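PDB 5B3T: biliverdin reductase from Synechocystis sp., which probably reduces biliverdin to bilirubin with NAD(P)H, as an oxidoreductase of the Gfo/Idh/MocA family with a Rossmann fold. Local coordinates for residues 27-38 / 284-295; 178-186 / 317-327. All coordinates share one frame; numbering follows the deposited sequence.

Contact 1 of 2, residues 27-38 / 284-295. With PO4 (phosphate ion), chain E; PO4 (phosphate ion), chain C.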
loop_
_atom_site.group_PDB
_atom_site.type_symbol
_atom_site.label_atom_id
_atom_site.label_comp_id
_atom_site.label_asym_id
_atom_site.label_seq_id
_atom_site.Cartn_x
_atom_site.Cartn_y
_atom_site.Cartn_z
ATOM N N ARG A 27 -0.224 2.606 13.414
ATOM C CA ARG A 27 -1.396 1.766 13.643
ATOM C C ARG A 27 -0.995 0.361 14.074
ATOM O O ARG A 27 -1.599 -0.210 14.990
ATOM C CB ARG A 27 -2.262 1.710 12.385
ATOM C CG ARG A 27 -2.895 3.036 12.008
ATOM C CD ARG A 27 -3.644 3.622 13.188
ATOM N NE ARG A 27 -4.478 4.757 12.809
ATOM C CZ ARG A 27 -4.968 5.638 13.675
ATOM N NH1 ARG A 27 -4.690 5.517 14.966
ATOM N NH2 ARG A 27 -5.722 6.644 13.253
ATOM N N ARG A 28 0.016 -0.216 13.421
ATOM C CA ARG A 28 0.504 -1.532 13.823
ATOM C C ARG A 28 1.063 -1.492 15.240
ATOM O O ARG A 28 0.798 -2.388 16.051
ATOM C CB ARG A 28 1.571 -2.020 12.842
ATOM C CG ARG A 28 1.091 -2.199 11.410
ATOM C CD ARG A 28 0.294 -3.475 11.221
ATOM N NE ARG A 28 0.025 -3.725 9.807
ATOM C CZ ARG A 28 -0.674 -4.757 9.348
ATOM N NH1 ARG A 28 -1.181 -5.646 10.191
ATOM N NH2 ARG A 28 -0.866 -4.903 8.043
ATOM N N ALA A 29 1.844 -0.454 15.554
ATOM C CA ALA A 29 2.440 -0.344 16.881
ATOM C C ALA A 29 1.372 -0.253 17.962
ATOM O O ALA A 29 1.517 -0.842 19.039
ATOM C CB ALA A 29 3.364 0.872 16.944
ATOM N N GLU A 30 0.290 0.481 17.691
ATOM C CA GLU A 30 -0.773 0.625 18.681
ATOM C C GLU A 30 -1.385 -0.725 19.039
ATOM O O GLU A 30 -1.624 -1.012 20.218
ATOM C CB GLU A 30 -1.842 1.589 18.166
ATOM C CG GLU A 30 -1.385 3.042 18.098
ATOM C CD GLU A 30 -2.370 3.941 17.371
ATOM O OE1 GLU A 30 -3.239 3.419 16.641
ATOM O OE2 GLU A 30 -2.274 5.176 17.531
ATOM N N VAL A 31 -1.625 -1.577 18.042
ATOM C CA VAL A 31 -2.275 -2.858 18.305
ATOM C C VAL A 31 -1.288 -3.869 18.878
ATOM O O VAL A 31 -1.640 -4.659 19.762
ATOM C CB VAL A 31 -2.952 -3.380 17.024
ATOM C CG1 VAL A 31 -3.608 -4.731 17.280
ATOM C CG2 VAL A 31 -3.977 -2.371 16.514
ATOM N N PHE A 32 -0.046 -3.871 18.388
ATOM C CA PHE A 32 0.956 -4.796 18.912
ATOM C C PHE A 32 1.189 -4.579 20.400
ATOM O O PHE A 32 1.345 -5.544 21.159
ATOM C CB PHE A 32 2.269 -4.651 18.141
ATOM C CG PHE A 32 2.296 -5.402 16.847
ATOM C CD1 PHE A 32 1.863 -6.711 16.790
ATOM C CD2 PHE A 32 2.759 -4.799 15.689
ATOM C CE1 PHE A 32 1.888 -7.413 15.605
ATOM C CE2 PHE A 32 2.784 -5.497 14.498
ATOM C CZ PHE A 32 2.349 -6.805 14.456
ATOM N N ARG A 33 1.175 -3.325 20.793
ATOM C CA ARG A 33 1.330 -2.957 22.176
ATOM C C ARG A 33 0.133 -3.368 23.026
ATOM O O ARG A 33 0.279 -3.923 24.061
ATOM C CB ARG A 33 1.570 -1.450 22.339
ATOM C CG ARG A 33 1.875 -1.019 23.756
ATOM C CD ARG A 33 2.105 0.468 23.943
ATOM N NE ARG A 33 1.148 1.301 23.222
ATOM C CZ ARG A 33 1.108 2.635 23.261
ATOM N NH1 ARG A 33 1.956 3.301 24.053
ATOM N NH2 ARG A 33 0.205 3.287 22.540
ATOM N N GLY A 34 -1.053 -3.088 22.530
ATOM C CA GLY A 34 -2.279 -3.353 23.260
ATOM C C GLY A 34 -2.586 -4.830 23.377
ATOM O O GLY A 34 -3.161 -5.270 24.377
ATOM N N ASP A 35 -2.216 -5.616 22.368
ATOM C CA ASP A 35 -2.487 -7.047 22.385
ATOM C C ASP A 35 -1.488 -7.750 23.294
ATOM O O ASP A 35 -0.280 -7.502 23.214
ATOM C CB ASP A 35 -2.417 -7.625 20.973
ATOM C CG ASP A 35 -3.187 -8.927 20.836
ATOM O OD1 ASP A 35 -2.749 -9.947 21.411
ATOM O OD2 ASP A 35 -4.230 -8.931 20.149
ATOM N N ARG A 36 -1.990 -8.630 24.157
ATOM C CA ARG A 36 -1.112 -9.327 25.087
ATOM C C ARG A 36 -0.293 -10.422 24.420
ATOM O O ARG A 36 0.668 -10.910 25.023
ATOM C CB ARG A 36 -1.920 -9.943 26.224
ATOM C CG ARG A 36 -2.545 -11.269 25.859
ATOM C CD ARG A 36 -3.169 -11.891 27.080
ATOM N NE ARG A 36 -2.766 -13.280 27.283
ATOM C CZ ARG A 36 -3.221 -14.303 26.568
ATOM N NH1 ARG A 36 -4.100 -14.098 25.594
ATOM N NH2 ARG A 36 -2.803 -15.534 26.829
ATOM N N ARG A 37 -0.657 -10.829 23.204
ATOM C CA ARG A 37 0.100 -11.853 22.499
ATOM C C ARG A 37 1.379 -11.319 21.870
ATOM O O ARG A 37 2.158 -12.112 21.328
ATOM C CB ARG A 37 -0.771 -12.497 21.417
ATOM C CG ARG A 37 -1.990 -13.242 21.943
ATOM C CD ARG A 37 -2.949 -13.599 20.813
ATOM N NE ARG A 37 -3.622 -12.420 20.274
ATOM C CZ ARG A 37 -4.404 -12.428 19.199
ATOM N NH1 ARG A 37 -4.615 -13.557 18.536
ATOM N NH2 ARG A 37 -4.976 -11.305 18.785
ATOM N N SER A 38 1.621 -10.012 21.927
ATOM C CA SER A 38 2.745 -9.416 21.221
ATOM C C SER A 38 3.409 -8.357 22.089
ATOM O O SER A 38 2.842 -7.876 23.075
ATOM C CB SER A 38 2.308 -8.811 19.880
ATOM O OG SER A 38 1.204 -7.940 20.048
ATOM N N ARG A 284 -8.077 2.448 10.953
ATOM C CA ARG A 284 -7.638 1.917 12.238
ATOM C C ARG A 284 -8.272 0.561 12.515
ATOM O O ARG A 284 -7.592 -0.383 12.933
ATOM C CB ARG A 284 -7.983 2.903 13.351
ATOM C CG ARG A 284 -7.757 2.371 14.756
ATOM C CD ARG A 284 -8.605 3.149 15.748
ATOM N NE ARG A 284 -8.449 4.587 15.557
ATOM C CZ ARG A 284 -7.516 5.323 16.152
ATOM N NH1 ARG A 284 -6.657 4.757 16.987
ATOM N NH2 ARG A 284 -7.444 6.626 15.912
ATOM N N GLY A 285 -9.582 0.447 12.292
ATOM C CA GLY A 285 -10.246 -0.827 12.505
ATOM C C GLY A 285 -9.729 -1.912 11.583
ATOM O O GLY A 285 -9.570 -3.064 11.993
ATOM N N LEU A 286 -9.450 -1.559 10.325
ATOM C CA LEU A 286 -8.956 -2.549 9.373
ATOM C C LEU A 286 -7.534 -2.980 9.706
ATOM O O LEU A 286 -7.187 -4.158 9.558
ATOM C CB LEU A 286 -9.033 -1.998 7.949
ATOM C CG LEU A 286 -10.440 -1.774 7.392
ATOM C CD1 LEU A 286 -10.393 -0.892 6.154
ATOM C CD2 LEU A 286 -11.110 -3.106 7.080
ATOM N N PHE A 287 -6.691 -2.041 10.149
ATOM C CA PHE A 287 -5.348 -2.413 10.588
ATOM C C PHE A 287 -5.400 -3.324 11.806
ATOM O O PHE A 287 -4.615 -4.274 11.912
ATOM C CB PHE A 287 -4.519 -1.164 10.899
ATOM C CG PHE A 287 -3.695 -0.675 9.742
ATOM C CD1 PHE A 287 -2.653 -1.442 9.246
ATOM C CD2 PHE A 287 -3.950 0.556 9.161
ATOM C CE1 PHE A 287 -1.888 -0.997 8.182
ATOM C CE2 PHE A 287 -3.187 1.010 8.095
ATOM C CZ PHE A 287 -2.155 0.232 7.605
ATOM N N ARG A 288 -6.315 -3.048 12.738
ATOM C CA ARG A 288 -6.404 -3.864 13.944
ATOM C C ARG A 288 -6.837 -5.287 13.616
ATOM O O ARG A 288 -6.242 -6.255 14.106
ATOM C CB ARG A 288 -7.363 -3.230 14.950
ATOM C CG ARG A 288 -7.522 -4.065 16.215
ATOM C CD ARG A 288 -8.351 -3.365 17.273
ATOM N NE ARG A 288 -8.452 -4.174 18.483
ATOM C CZ ARG A 288 -8.751 -3.692 19.685
ATOM N NH1 ARG A 288 -8.980 -2.396 19.843
ATOM N NH2 ARG A 288 -8.818 -4.507 20.729
ATOM N N GLN A 289 -7.877 -5.437 12.791
ATOM C CA GLN A 289 -8.324 -6.773 12.407
ATOM C C GLN A 289 -7.216 -7.543 11.701
ATOM O O GLN A 289 -7.029 -8.741 11.945
ATOM C CB GLN A 289 -9.564 -6.684 11.515
ATOM C CG GLN A 289 -10.775 -6.051 12.187
ATOM C CD GLN A 289 -11.019 -6.597 13.583
ATOM O OE1 GLN A 289 -11.031 -5.849 14.562
ATOM N NE2 GLN A 289 -11.214 -7.907 13.682
ATOM N N ASP A 290 -6.465 -6.872 10.824
ATOM C CA ASP A 290 -5.378 -7.550 10.126
ATOM C C ASP A 290 -4.256 -7.928 11.086
ATOM O O ASP A 290 -3.721 -9.039 11.013
ATOM C CB ASP A 290 -4.843 -6.673 8.999
ATOM C CG ASP A 290 -3.858 -7.409 8.115
ATOM O OD1 ASP A 290 -4.308 -8.183 7.243
ATOM O OD2 ASP A 290 -2.637 -7.221 8.296
ATOM N N THR A 291 -3.891 -7.019 11.992
ATOM C CA THR A 291 -2.857 -7.332 12.973
ATOM C C THR A 291 -3.278 -8.497 13.857
ATOM O O THR A 291 -2.473 -9.390 14.147
ATOM C CB THR A 291 -2.546 -6.103 13.829
ATOM O OG1 THR A 291 -2.142 -5.021 12.984
ATOM C CG2 THR A 291 -1.423 -6.411 14.813
ATOM N N GLU A 292 -4.542 -8.511 14.289
ATOM C CA GLU A 292 -5.017 -9.599 15.136
ATOM C C GLU A 292 -5.064 -10.916 14.371
ATOM O O GLU A 292 -4.798 -11.980 14.942
ATOM C CB GLU A 292 -6.385 -9.248 15.719
ATOM C CG GLU A 292 -6.327 -8.113 16.733
ATOM C CD GLU A 292 -7.692 -7.704 17.253
ATOM O OE1 GLU A 292 -8.709 -8.111 16.655
ATOM O OE2 GLU A 292 -7.745 -6.974 18.265
ATOM N N ALA A 293 -5.392 -10.867 13.076
ATOM C CA ALA A 293 -5.344 -12.076 12.262
ATOM C C ALA A 293 -3.921 -12.608 12.154
ATOM O O ALA A 293 -3.696 -13.824 12.207
ATOM C CB ALA A 293 -5.925 -11.800 10.875
ATOM N N VAL A 294 -2.944 -11.708 12.005
ATOM C CA VAL A 294 -1.544 -12.121 11.949
ATOM C C VAL A 294 -1.130 -12.768 13.261
ATOM O O VAL A 294 -0.485 -13.824 13.278
ATOM C CB VAL A 294 -0.647 -10.918 11.600
ATOM C CG1 VAL A 294 0.809 -11.228 11.896
ATOM C CG2 VAL A 294 -0.823 -10.529 10.136
ATOM N N LEU A 295 -1.495 -12.149 14.382
ATOM C CA LEU A 295 -1.214 -12.745 15.682
ATOM C C LEU A 295 -1.870 -14.114 15.809
ATOM O O LEU A 295 -1.267 -15.055 16.337
ATOM C CB LEU A 295 -1.689 -11.806 16.793
ATOM C CG LEU A 295 -0.822 -10.550 16.909
ATOM C CD1 LEU A 295 -1.363 -9.587 17.948
ATOM C CD2 LEU A 295 0.614 -10.938 17.234
HETATM P P PO4 E . -9.347 -2.412 23.757
HETATM O O1 PO4 E . -10.706 -2.260 24.399
HETATM O O2 PO4 E . -8.272 -2.115 24.775
HETATM O O3 PO4 E . -9.224 -1.447 22.602
HETATM O O4 PO4 E . -9.187 -3.825 23.250
HETATM P P PO4 C . -8.705 6.578 10.028
HETATM O O1 PO4 C . -9.716 7.661 10.300
HETATM O O2 PO4 C . -8.802 5.498 11.078
HETATM O O3 PO4 C . -8.978 5.975 8.673
HETATM O O4 PO4 C . -7.318 7.176 10.055
HETATM O O HOH W 1 -4.974 -0.214 14.103
HETATM O O HOH W 2 -5.799 -6.715 19.972
#
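Helix 27-34 packs on helix 284-295 at an axis separation of 9.2 Å and a signed crossing angle of -51°. Arg-28 NH1 and NH2 converge end-on upon a single oxygen, Asp-290 OD2, each at 2.9 Å and in the guanidinium plane. NH1 also donates to Thr-291 OG1 at 3.0 Å, tilted from that plane, while the edge of the Phe-287 ring, at CD1, stands over the rim of one guanidinium face. Thr-291 divides its two branches: with OG1 beside its own backbone N (chi1 -57°), the hydroxyl donates to Phe-287 O from above the carbonyl plane, and CG2 turns to the Phe-32 ring, making a CH-pi contact 3.9 Å from the centroid. Val-31 fits between, CG1 against Thr-291 CG2 and CG2 against Arg-288 CB. Extended Arg-288 holds a phosphate through NH1 and NH2, its NE salt-bridged to Glu-292 OE2. Just past the C-terminal end of helix 27-34, Asp-35 OD1 accepts the backbone N of Arg-37 in an Asx turn and, with OD2, holds that arginine side-on. The guanidinium so fixed lies flat over Leu-295, whose CB sits 3.7 Å from Arg-37 CZ. At the N-terminal end the Arg-27 guanidinium lies over one face of that of Arg-284, planes 60° apart, NH1 to NH1 2.9 Å without a bond. Glu-30 OE1 takes Arg-27 NH1 at 3.1 Å and faces Arg-284 only at long range. A second phosphate accepts from Arg-284 N; both ions probably come from the crystallisation liquor. The contact joins the first Rossmann-domain helix to a helix of the C-terminal domain, beside NADP(+)-binding Tyr-23 and Ala-24; strand 14-19 touches Phe-32 and Leu-295, strand 100-104 meets Arg-28 and Phe-287, and helix 48-58 packs on Ala-29.

Contact 2 of 2, residues 178-186 / 317-327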
loop_
_atom_site.group_PDB
_atom_site.type_symbol
_atom_site.label_atom_id
_atom_site.label_comp_id
_atom_site.label_asym_id
_atom_site.label_seq_id
_atom_site.Cartn_x
_atom_site.Cartn_y
_atom_site.Cartn_z
ATOM N N PHE A 178 11.226 6.980 -4.360
ATOM C CA PHE A 178 9.777 6.905 -4.504
ATOM C C PHE A 178 9.373 5.864 -5.540
ATOM O O PHE A 178 8.353 5.185 -5.377
ATOM C CB PHE A 178 9.215 8.280 -4.865
ATOM C CG PHE A 178 7.722 8.300 -5.020
ATOM C CD1 PHE A 178 6.896 8.007 -3.944
ATOM C CD2 PHE A 178 7.144 8.622 -6.233
ATOM C CE1 PHE A 178 5.519 8.024 -4.082
ATOM C CE2 PHE A 178 5.768 8.643 -6.376
ATOM C CZ PHE A 178 4.956 8.342 -5.298
ATOM N N GLY A 179 10.162 5.716 -6.598
ATOM C CA GLY A 179 9.892 4.714 -7.604
ATOM C C GLY A 179 8.772 5.112 -8.548
ATOM O O GLY A 179 8.345 6.270 -8.618
ATOM N N PHE A 180 8.295 4.116 -9.288
ATOM C CA PHE A 180 7.245 4.326 -10.277
ATOM C C PHE A 180 6.017 4.946 -9.618
ATOM O O PHE A 180 5.426 4.328 -8.721
ATOM C CB PHE A 180 6.879 3.007 -10.954
ATOM C CG PHE A 180 5.918 3.161 -12.101
ATOM C CD1 PHE A 180 6.150 4.100 -13.094
ATOM C CD2 PHE A 180 4.792 2.361 -12.193
ATOM C CE1 PHE A 180 5.270 4.247 -14.153
ATOM C CE2 PHE A 180 3.910 2.501 -13.251
ATOM C CZ PHE A 180 4.150 3.446 -14.232
ATOM N N PRO A 181 5.603 6.150 -10.026
ATOM C CA PRO A 181 4.594 6.890 -9.247
ATOM C C PRO A 181 3.237 6.208 -9.154
ATOM O O PRO A 181 2.493 6.490 -8.208
ATOM C CB PRO A 181 4.487 8.227 -9.995
ATOM C CG PRO A 181 5.787 8.357 -10.731
ATOM C CD PRO A 181 6.161 6.959 -11.122
ATOM N N LEU A 182 2.888 5.326 -10.086
ATOM C CA LEU A 182 1.563 4.722 -10.116
ATOM C C LEU A 182 1.472 3.413 -9.339
ATOM O O LEU A 182 0.439 2.743 -9.408
ATOM C CB LEU A 182 1.124 4.493 -11.563
ATOM C CG LEU A 182 0.623 5.723 -12.318
ATOM C CD1 LEU A 182 0.606 5.463 -13.816
ATOM C CD2 LEU A 182 -0.761 6.120 -11.822
ATOM N N VAL A 183 2.513 3.045 -8.588
ATOM C CA VAL A 183 2.528 1.745 -7.918
ATOM C C VAL A 183 1.353 1.618 -6.954
ATOM O O VAL A 183 0.619 0.622 -6.969
ATOM C CB VAL A 183 3.873 1.530 -7.200
ATOM C CG1 VAL A 183 3.755 0.404 -6.181
ATOM C CG2 VAL A 183 4.966 1.222 -8.213
ATOM N N ALA A 184 1.151 2.630 -6.107
ATOM C CA ALA A 184 0.100 2.541 -5.098
ATOM C C ALA A 184 -1.287 2.620 -5.726
ATOM O O ALA A 184 -2.190 1.867 -5.345
ATOM C CB ALA A 184 0.280 3.642 -4.053
ATOM N N ALA A 185 -1.474 3.524 -6.690
ATOM C CA ALA A 185 -2.783 3.667 -7.318
ATOM C C ALA A 185 -3.168 2.407 -8.083
ATOM O O ALA A 185 -4.326 1.975 -8.038
ATOM C CB ALA A 185 -2.791 4.884 -8.243
ATOM N N LEU A 186 -2.210 1.800 -8.788
ATOM C CA LEU A 186 -2.505 0.586 -9.540
ATOM C C LEU A 186 -2.807 -0.586 -8.619
ATOM O O LEU A 186 -3.540 -1.503 -9.007
ATOM C CB LEU A 186 -1.341 0.247 -10.467
ATOM C CG LEU A 186 -1.127 1.237 -11.609
ATOM C CD1 LEU A 186 0.162 0.916 -12.334
ATOM C CD2 LEU A 186 -2.312 1.236 -12.565
ATOM N N VAL A 317 0.599 -5.658 -12.459
ATOM C CA VAL A 317 -0.022 -4.522 -13.135
ATOM C C VAL A 317 0.925 -3.328 -13.155
ATOM O O VAL A 317 1.000 -2.593 -14.147
ATOM C CB VAL A 317 -1.364 -4.173 -12.465
ATOM C CG1 VAL A 317 -1.928 -2.884 -13.040
ATOM C CG2 VAL A 317 -2.352 -5.312 -12.643
ATOM N N ALA A 318 1.666 -3.118 -12.063
ATOM C CA ALA A 318 2.613 -2.007 -12.013
ATOM C C ALA A 318 3.759 -2.208 -12.998
ATOM O O ALA A 318 4.171 -1.263 -13.680
ATOM C CB ALA A 318 3.147 -1.833 -10.591
ATOM N N ASP A 319 4.291 -3.431 -13.083
ATOM C CA ASP A 319 5.308 -3.728 -14.090
ATOM C C ASP A 319 4.785 -3.458 -15.492
ATOM O O ASP A 319 5.485 -2.874 -16.327
ATOM C CB ASP A 319 5.768 -5.183 -13.973
ATOM C CG ASP A 319 6.560 -5.448 -12.714
ATOM O OD1 ASP A 319 7.002 -4.475 -12.072
ATOM O OD2 ASP A 319 6.764 -6.634 -12.378
ATOM N N LEU A 320 3.550 -3.881 -15.769
ATOM C CA LEU A 320 2.980 -3.698 -17.099
ATOM C C LEU A 320 2.832 -2.220 -17.444
ATOM O O LEU A 320 3.130 -1.805 -18.571
ATOM C CB LEU A 320 1.630 -4.410 -17.188
ATOM C CG LEU A 320 1.719 -5.936 -17.197
ATOM C CD1 LEU A 320 0.346 -6.570 -17.037
ATOM C CD2 LEU A 320 2.377 -6.393 -18.485
ATOM N N CYS A 321 2.373 -1.408 -16.488
ATOM C CA CYS A 321 2.180 0.013 -16.763
ATOM C C CYS A 321 3.510 0.746 -16.872
ATOM O O CYS A 321 3.642 1.684 -17.667
ATOM C CB CYS A 321 1.302 0.643 -15.683
ATOM S SG CYS A 321 -0.407 0.057 -15.687
ATOM N N ALA A 322 4.504 0.345 -16.075
ATOM C CA ALA A 322 5.832 0.935 -16.205
ATOM C C ALA A 322 6.441 0.605 -17.561
ATOM O O ALA A 322 7.095 1.451 -18.183
ATOM C CB ALA A 322 6.741 0.451 -15.073
ATOM N N GLN A 323 6.227 -0.624 -18.037
ATOM C CA GLN A 323 6.688 -1.004 -19.368
ATOM C C GLN A 323 6.015 -0.159 -20.442
ATOM O O GLN A 323 6.666 0.279 -21.398
ATOM C CB GLN A 323 6.419 -2.492 -19.592
ATOM C CG GLN A 323 6.864 -3.037 -20.934
ATOM C CD GLN A 323 6.521 -4.508 -21.093
ATOM O OE1 GLN A 323 5.406 -4.932 -20.788
ATOM N NE2 GLN A 323 7.480 -5.294 -21.565
ATOM N N ALA A 324 4.712 0.095 -20.292
ATOM C CA ALA A 324 4.009 0.963 -21.231
ATOM C C ALA A 324 4.502 2.402 -21.149
ATOM O O ALA A 324 4.379 3.153 -22.123
ATOM C CB ALA A 324 2.504 0.905 -20.973
ATOM N N CYS A 325 5.053 2.801 -20.002
ATOM C CA CYS A 325 5.561 4.153 -19.809
ATOM C C CYS A 325 6.981 4.338 -20.322
ATOM O O CYS A 325 7.439 5.482 -20.421
ATOM C CB CYS A 325 5.530 4.525 -18.321
ATOM S SG CYS A 325 3.969 5.169 -17.700
ATOM N N GLY A 326 7.688 3.256 -20.639
ATOM C CA GLY A 326 9.121 3.360 -20.811
ATOM C C GLY A 326 9.846 3.691 -19.530
ATOM O O GLY A 326 10.973 4.190 -19.573
ATOM N N TYR A 327 9.221 3.434 -18.384
ATOM C CA TYR A 327 9.808 3.789 -17.102
ATOM C C TYR A 327 10.884 2.786 -16.710
ATOM O O TYR A 327 10.784 1.589 -16.996
ATOM C CB TYR A 327 8.735 3.857 -16.014
ATOM C CG TYR A 327 9.257 4.363 -14.686
ATOM C CD1 TYR A 327 9.304 5.723 -14.410
ATOM C CD2 TYR A 327 9.707 3.480 -13.711
ATOM C CE1 TYR A 327 9.785 6.191 -13.200
ATOM C CE2 TYR A 327 10.190 3.939 -12.498
ATOM C CZ TYR A 327 10.225 5.294 -12.250
ATOM O OH TYR A 327 10.705 5.752 -11.044
HETATM O O HOH W 3 9.822 8.424 -8.984
#
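Phe-180 is the main bump, its ring set against the last turns of helix 317-325. Ala-322 CB stands over the middle of one ring face, 3.8 Å from the centroid and 6° off the normal, while Leu-182 N lies over the opposite face. Cys-325 SG closes the rim, near the ring plane and 3.9 Å from Phe-180 CZ. With CG anti to the backbone N (chi1 -173°), the phenyl extends into this hollow between Cys-321, Ala-322, Cys-325 and Tyr-327. The Tyr-327 ring adds a further wall, oblique, its plane at 50° to that of Phe-180. A Schellman motif at Gly-326 ends the helix, and the tyrosine that follows folds back so that one face of its ring receives Phe-180 CD1, 3.5 Å from Tyr-327 CG. Tyr-327 OH lies against Gly-179 C (3.2 Å) without a direct hydrogen bond; a water donates to Gly-179 O and accepts a weak hydrogen bond from Tyr-327 OH. Both segments lie on the mixed sheet of the C-terminal alpha/beta domain: Cys-321 and Cys-325 touch strand 199-210, and Pro-181 and Leu-182 rest on strand 233-241. A second bump is Leu-186, whose CD1 enters the groove between Ala-318 and Cys-321, 3.5 Å from Cys-321 SG, while Leu-186 CB rests against Val-317 CG1. Val-183 CG2 meets Ala-318 CB at 4.3 Å, and Val-183 also touches NADP(+)-binding Tyr-105.

From the N terminus, the chain passes first through 27-38 in the Rossmann domain and then through 178-186 in the C-terminal domain. Contact 1 closes its loop when the chain returns at 284-295, 246 residues on; contact 2 closes 131 residues after 178-186, at 317-327. Their segments alternate, so the two loops cross rather than nest. Helices 283-300 and 309-325 are consecutive but serve different ends: the first packs on the nucleotide-binding domain, the second on its own domain's mixed sheet. The centres lie 31 Å apart on opposite sides of the chain's centre, with nearest atoms about 12 Å apart.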